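PDB 4QY7: uncharacterized protein YobA from Bacillus subtilis subsp. subtilis str. 168, which is of unknown function and, as a DUF3221-family protein with an OB-fold that is made with a signal sequence, probably acts outside the cytoplasm. Local coordinates for residues 4-16 against 64-77. Sequence-based numbering, arbitrary orientation. Where two conformers were deposited one is given.
Sequences TKMQSLVGYVVLK and LKRGEKIKVWFHTR
Gln7 lies across Phe74 and reaches past it to Arg77. Its CB sits over a face of the Phe74 ring, a CH-pi contact 3.9 Å from the centroid; CG passes the His75 carbonyl, and CD comes near Phe74 CE2. With CG anti to the carbonyl carbon (chi1 -56°) and the chain extended beyond it, the amide ends between two partners: NE2 donates to His75 O at 3.0 Å, tilted from that carbonyl plane, while OE1 takes Arg77 NH1 at 2.8 Å, in the guanidinium plane. With an alanine here, Arg77 NH1 and the His75 carbonyl would probably lose these mates, leaving the guanidinium, whose face rests on Phe74 CZ, freer to swing. From this end strands 7-16 and 69-74 run antiparallel as neighbours in the OB-fold sheet, between 20-24 and 89-92, with paired backbone bonds at Gln7-Phe74, Leu9-Val72 and Gly11-Ile70. On the Gln7 face, Leu9 CD2 packs 3.6 Å from Phe74 CE1. On the other, Ser8 CB sits over the five-membered ring of Trp73, and Lys69, extended, lays CG over Tyr12; water 2 joins Lys69 NZ to Tyr12 OH. Gly67 N donates to Val13 O at 2.8 Å, tying the type II turn Lys65-Glu68 to strand 7-16.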
loop_
_atom_site.group_PDB
_atom_site.type_symbol
_atom_site.label_atom_id
_atom_site.label_comp_id
_atom_site.label_asym_id
_atom_site.label_seq_id
_atom_site.Cartn_x
_atom_site.Cartn_y
_atom_site.Cartn_z
ATOM N N THR A 4 5.141 19.491 10.424
ATOM C CA THR A 4 4.945 18.072 10.745
ATOM C C THR A 4 5.574 17.236 9.645
ATOM O O THR A 4 5.187 17.385 8.489
ATOM C CB THR A 4 3.450 17.751 10.906
ATOM O OG1 THR A 4 2.852 18.718 11.773
ATOM C CG2 THR A 4 3.208 16.339 11.447
ATOM N N LYS A 5 6.561 16.395 9.993
ATOM C CA LYS A 5 7.269 15.557 9.028
ATOM C C LYS A 5 6.540 14.219 8.868
ATOM O O LYS A 5 6.475 13.447 9.827
ATOM C CB LYS A 5 8.727 15.337 9.482
HETATM N N MSE A 6 5.970 13.947 7.672
HETATM C CA MSE A 6 5.275 12.679 7.440
HETATM C C MSE A 6 6.193 11.699 6.741
HETATM O O MSE A 6 7.048 12.104 5.942
HETATM C CB MSE A 6 4.008 12.876 6.589
HETATM C CG MSE A 6 2.778 13.298 7.415
HETATM SE SE MSE A 6 1.170 12.782 6.462
HETATM C CE MSE A 6 1.295 13.958 5.003
ATOM N N GLN A 7 5.988 10.415 7.014
ATOM C CA GLN A 7 6.742 9.373 6.352
ATOM C C GLN A 7 6.102 9.044 5.033
ATOM O O GLN A 7 4.915 9.312 4.828
ATOM C CB GLN A 7 6.769 8.104 7.197
ATOM C CG GLN A 7 7.298 8.296 8.583
ATOM C CD GLN A 7 7.547 6.951 9.196
ATOM O OE1 GLN A 7 8.287 6.131 8.637
ATOM N NE2 GLN A 7 6.906 6.678 10.307
ATOM N N SER A 8 6.860 8.409 4.157
ATOM C CA SER A 8 6.300 7.970 2.884
ATOM C C SER A 8 6.928 6.673 2.425
ATOM O O SER A 8 8.053 6.336 2.829
ATOM C CB SER A 8 6.528 9.022 1.798
ATOM O OG SER A 8 7.908 9.211 1.494
ATOM N N LEU A 9 6.211 5.961 1.557
ATOM C CA LEU A 9 6.766 4.770 0.920
ATOM C C LEU A 9 6.101 4.539 -0.404
ATOM O O LEU A 9 4.981 5.010 -0.621
ATOM C CB LEU A 9 6.680 3.528 1.827
ATOM C CG LEU A 9 5.299 3.040 2.222
ATOM C CD1 LEU A 9 4.762 2.047 1.175
ATOM C CD2 LEU A 9 5.342 2.290 3.584
ATOM N N VAL A 10 6.770 3.780 -1.278
ATOM C CA VAL A 10 6.283 3.507 -2.619
ATOM C C VAL A 10 5.978 2.045 -2.770
ATOM O O VAL A 10 6.707 1.195 -2.260
ATOM C CB VAL A 10 7.376 3.937 -3.643
ATOM C CG1 VAL A 10 7.039 3.417 -5.052
ATOM C CG2 VAL A 10 7.547 5.459 -3.644
ATOM N N GLY A 11 4.898 1.754 -3.485
ATOM C CA GLY A 11 4.547 0.352 -3.726
ATOM C C GLY A 11 3.525 0.222 -4.815
ATOM O O GLY A 11 3.009 1.223 -5.302
ATOM N N TYR A 12 3.276 -1.006 -5.214
ATOM C CA TYR A 12 2.314 -1.311 -6.273
ATOM C C TYR A 12 1.044 -1.849 -5.682
ATOM O O TYR A 12 1.118 -2.780 -4.878
ATOM C CB TYR A 12 2.878 -2.355 -7.258
ATOM C CG TYR A 12 4.106 -1.886 -7.994
ATOM C CD1 TYR A 12 5.364 -1.947 -7.397
ATOM C CD2 TYR A 12 4.001 -1.261 -9.227
ATOM C CE1 TYR A 12 6.497 -1.462 -8.044
ATOM C CE2 TYR A 12 5.138 -0.802 -9.902
ATOM C CZ TYR A 12 6.378 -0.894 -9.294
ATOM O OH TYR A 12 7.528 -0.443 -9.920
ATOM N N VAL A 13 -0.114 -1.364 -6.135
ATOM C CA VAL A 13 -1.409 -1.822 -5.608
ATOM C C VAL A 13 -1.730 -3.187 -6.170
ATOM O O VAL A 13 -1.910 -3.278 -7.366
ATOM C CB VAL A 13 -2.551 -0.834 -5.947
ATOM C CG1 VAL A 13 -3.908 -1.314 -5.399
ATOM C CG2 VAL A 13 -2.238 0.571 -5.428
ATOM N N VAL A 14 -1.830 -4.225 -5.333
ATOM C CA VAL A 14 -2.167 -5.592 -5.794
ATOM C C VAL A 14 -3.606 -5.943 -5.431
ATOM O O VAL A 14 -4.268 -6.653 -6.192
ATOM C CB VAL A 14 -1.193 -6.703 -5.313
ATOM C CG1 VAL A 14 0.111 -6.642 -6.094
ATOM C CG2 VAL A 14 -0.937 -6.657 -3.811
ATOM N N LEU A 15 -4.106 -5.451 -4.292
ATOM C CA LEU A 15 -5.498 -5.647 -3.870
ATOM C C LEU A 15 -6.034 -4.333 -3.344
ATOM O O LEU A 15 -5.301 -3.582 -2.708
ATOM C CB LEU A 15 -5.608 -6.718 -2.783
ATOM C CG LEU A 15 -5.196 -8.136 -3.168
ATOM C CD1 LEU A 15 -4.865 -8.958 -1.926
ATOM C CD2 LEU A 15 -6.299 -8.822 -3.991
ATOM N N LYS A 16 -7.301 -4.027 -3.614
ATOM C CA LYS A 16 -7.891 -2.777 -3.134
ATOM C C LYS A 16 -9.355 -3.014 -2.900
ATOM O O LYS A 16 -10.027 -3.553 -3.781
ATOM C CB LYS A 16 -7.695 -1.631 -4.156
ATOM C CG LYS A 16 -8.108 -0.238 -3.602
ATOM C CD LYS A 16 -9.532 0.156 -4.032
ATOM C CE LYS A 16 -9.978 1.466 -3.444
ATOM N NZ LYS A 16 -11.260 1.935 -4.062
ATOM N N LEU A 64 -7.597 4.687 -7.120
ATOM C CA LEU A 64 -6.627 3.784 -6.538
ATOM C C LEU A 64 -7.003 2.390 -7.013
ATOM O O LEU A 64 -7.985 1.828 -6.538
ATOM C CB LEU A 64 -6.651 3.921 -5.021
ATOM C CG LEU A 64 -5.510 3.280 -4.316
ATOM C CD1 LEU A 64 -4.202 3.939 -4.711
ATOM C CD2 LEU A 64 -5.722 3.370 -2.809
ATOM N N LYS A 65 -6.346 1.921 -8.067
ATOM C CA LYS A 65 -6.684 0.649 -8.706
ATOM C C LYS A 65 -5.522 -0.295 -8.730
ATOM O O LYS A 65 -4.357 0.138 -8.685
ATOM C CB LYS A 65 -7.124 0.895 -10.149
ATOM C CG LYS A 65 -8.217 1.964 -10.267
ATOM C CD LYS A 65 -8.961 1.925 -11.562
ATOM C CE LYS A 65 -10.093 2.920 -11.530
ATOM N NZ LYS A 65 -10.907 2.869 -12.771
ATOM N N ARG A 66 -5.836 -1.584 -8.880
ATOM C CA ARG A 66 -4.811 -2.629 -9.003
ATOM C C ARG A 66 -3.897 -2.323 -10.166
ATOM O O ARG A 66 -4.356 -1.902 -11.251
ATOM C CB ARG A 66 -5.435 -4.023 -9.220
ATOM C CG ARG A 66 -6.190 -4.591 -8.025
ATOM C CD ARG A 66 -6.506 -6.064 -8.261
ATOM N NE ARG A 66 -7.236 -6.294 -9.517
ATOM C CZ ARG A 66 -7.276 -7.450 -10.177
ATOM N NH1 ARG A 66 -6.631 -8.518 -9.710
ATOM N NH2 ARG A 66 -7.961 -7.550 -11.312
ATOM N N GLY A 67 -2.614 -2.497 -9.930
ATOM C CA GLY A 67 -1.610 -2.243 -10.955
ATOM C C GLY A 67 -0.996 -0.870 -10.898
ATOM O O GLY A 67 0.057 -0.647 -11.507
ATOM N N GLU A 68 -1.616 0.069 -10.172
ATOM C CA GLU A 68 -1.033 1.388 -10.025
ATOM C C GLU A 68 0.174 1.353 -9.110
ATOM O O GLU A 68 0.146 0.688 -8.068
ATOM C CB GLU A 68 -2.052 2.380 -9.447
ATOM C CG GLU A 68 -3.210 2.680 -10.404
ATOM C CD GLU A 68 -2.893 3.477 -11.653
ATOM O OE1 GLU A 68 -1.785 4.053 -11.746
ATOM O OE2 GLU A 68 -3.784 3.566 -12.525
ATOM N N LYS A 69 1.207 2.122 -9.473
ATOM C CA LYS A 69 2.363 2.357 -8.615
ATOM C C LYS A 69 2.072 3.668 -7.880
ATOM O O LYS A 69 1.721 4.667 -8.519
ATOM C CB LYS A 69 3.643 2.462 -9.442
ATOM C CG LYS A 69 4.895 2.524 -8.582
ATOM C CD LYS A 69 6.091 2.833 -9.476
ATOM C CE LYS A 69 7.404 2.731 -8.737
ATOM N NZ LYS A 69 8.552 2.785 -9.683
ATOM N N ILE A 70 2.165 3.667 -6.558
ATOM C CA ILE A 70 1.837 4.874 -5.801
ATOM C C ILE A 70 2.862 5.176 -4.735
ATOM O O ILE A 70 3.602 4.289 -4.280
ATOM C CB ILE A 70 0.431 4.729 -5.116
ATOM C CG1 ILE A 70 0.454 3.644 -3.995
ATOM C CG2 ILE A 70 -0.666 4.376 -6.156
ATOM C CD1 ILE A 70 -0.892 3.521 -3.236
ATOM N N LYS A 71 2.854 6.431 -4.312
ATOM C CA LYS A 71 3.571 6.896 -3.130
ATOM C C LYS A 71 2.513 7.221 -2.099
ATOM O O LYS A 71 1.559 7.930 -2.427
ATOM C CB LYS A 71 4.396 8.128 -3.449
ATOM C CG LYS A 71 5.302 8.543 -2.294
ATOM C CD LYS A 71 6.322 9.559 -2.818
ATOM C CE LYS A 71 7.301 10.007 -1.791
ATOM N NZ LYS A 71 8.147 11.117 -2.327
ATOM N N VAL A 72 2.661 6.743 -0.857
ATOM C CA VAL A 72 1.694 7.043 0.206
ATOM C C VAL A 72 2.395 7.814 1.290
ATOM O O VAL A 72 3.621 7.607 1.475
ATOM C CB VAL A 72 1.024 5.772 0.785
ATOM C CG1 VAL A 72 0.259 5.022 -0.319
ATOM C CG2 VAL A 72 2.051 4.843 1.458
ATOM N N TRP A 73 1.624 8.632 2.035
ATOM C CA TRP A 73 2.134 9.418 3.163
ATOM C C TRP A 73 1.384 9.057 4.410
ATOM O O TRP A 73 0.159 8.858 4.361
ATOM C CB TRP A 73 2.023 10.923 2.928
ATOM C CG TRP A 73 3.063 11.449 2.007
ATOM C CD1 TRP A 73 4.270 11.988 2.347
ATOM C CD2 TRP A 73 3.005 11.456 0.587
ATOM N NE1 TRP A 73 4.967 12.332 1.216
ATOM C CE2 TRP A 73 4.202 12.042 0.119
ATOM C CE3 TRP A 73 2.042 11.051 -0.349
ATOM C CZ2 TRP A 73 4.464 12.218 -1.238
ATOM C CZ3 TRP A 73 2.311 11.209 -1.694
ATOM C CH2 TRP A 73 3.502 11.799 -2.128
ATOM N N PHE A 74 2.115 8.938 5.543
ATOM C CA PHE A 74 1.492 8.517 6.791
ATOM C C PHE A 74 2.326 8.966 7.974
ATOM O O PHE A 74 3.503 9.279 7.797
ATOM C CB PHE A 74 1.350 6.975 6.806
ATOM C CG PHE A 74 2.666 6.252 6.622
ATOM C CD1 PHE A 74 3.155 5.962 5.349
ATOM C CD2 PHE A 74 3.394 5.807 7.720
ATOM C CE1 PHE A 74 4.408 5.364 5.188
ATOM C CE2 PHE A 74 4.631 5.195 7.552
ATOM C CZ PHE A 74 5.114 4.939 6.282
ATOM N N HIS A 75 1.740 9.006 9.164
ATOM C CA HIS A 75 2.502 9.423 10.344
ATOM C C HIS A 75 3.365 8.274 10.882
ATOM O O HIS A 75 4.572 8.456 11.099
ATOM C CB HIS A 75 1.569 9.944 11.433
ATOM C CG HIS A 75 0.853 11.180 11.006
ATOM N ND1 HIS A 75 1.535 12.382 10.806
ATOM C CD2 HIS A 75 -0.444 11.354 10.676
ATOM C CE1 HIS A 75 0.621 13.243 10.392
ATOM N NE2 HIS A 75 -0.587 12.673 10.308
ATOM N N THR A 76 2.753 7.110 11.121
ATOM C CA THR A 76 3.470 5.964 11.688
ATOM C C THR A 76 2.953 4.643 11.218
ATOM O O THR A 76 1.809 4.546 10.774
ATOM C CB THR A 76 3.349 6.010 13.228
ATOM O OG1 THR A 76 4.228 5.033 13.793
ATOM C CG2 THR A 76 1.935 5.735 13.720
ATOM N N ARG A 77 3.798 3.609 11.342
ATOM C CA ARG A 77 3.422 2.241 11.031
ATOM C C ARG A 77 2.843 1.631 12.267
ATOM O O ARG A 77 3.368 1.832 13.371
ATOM C CB ARG A 77 4.602 1.349 10.583
ATOM C CG ARG A 77 5.181 1.614 9.197
ATOM C CD ARG A 77 6.547 0.923 9.072
ATOM N NE ARG A 77 7.205 1.246 7.791
ATOM C CZ ARG A 77 7.797 2.405 7.513
ATOM N NH1 ARG A 77 7.814 3.388 8.409
ATOM N NH2 ARG A 77 8.347 2.607 6.318
HETATM O O HOH W 1 4.517 12.201 11.779
HETATM O O HOH W 2 8.804 0.906 -11.671
HETATM O O HOH W 3 -5.295 -8.862 -7.313
HETATM O O HOH W 4 -10.599 2.013 -7.053
#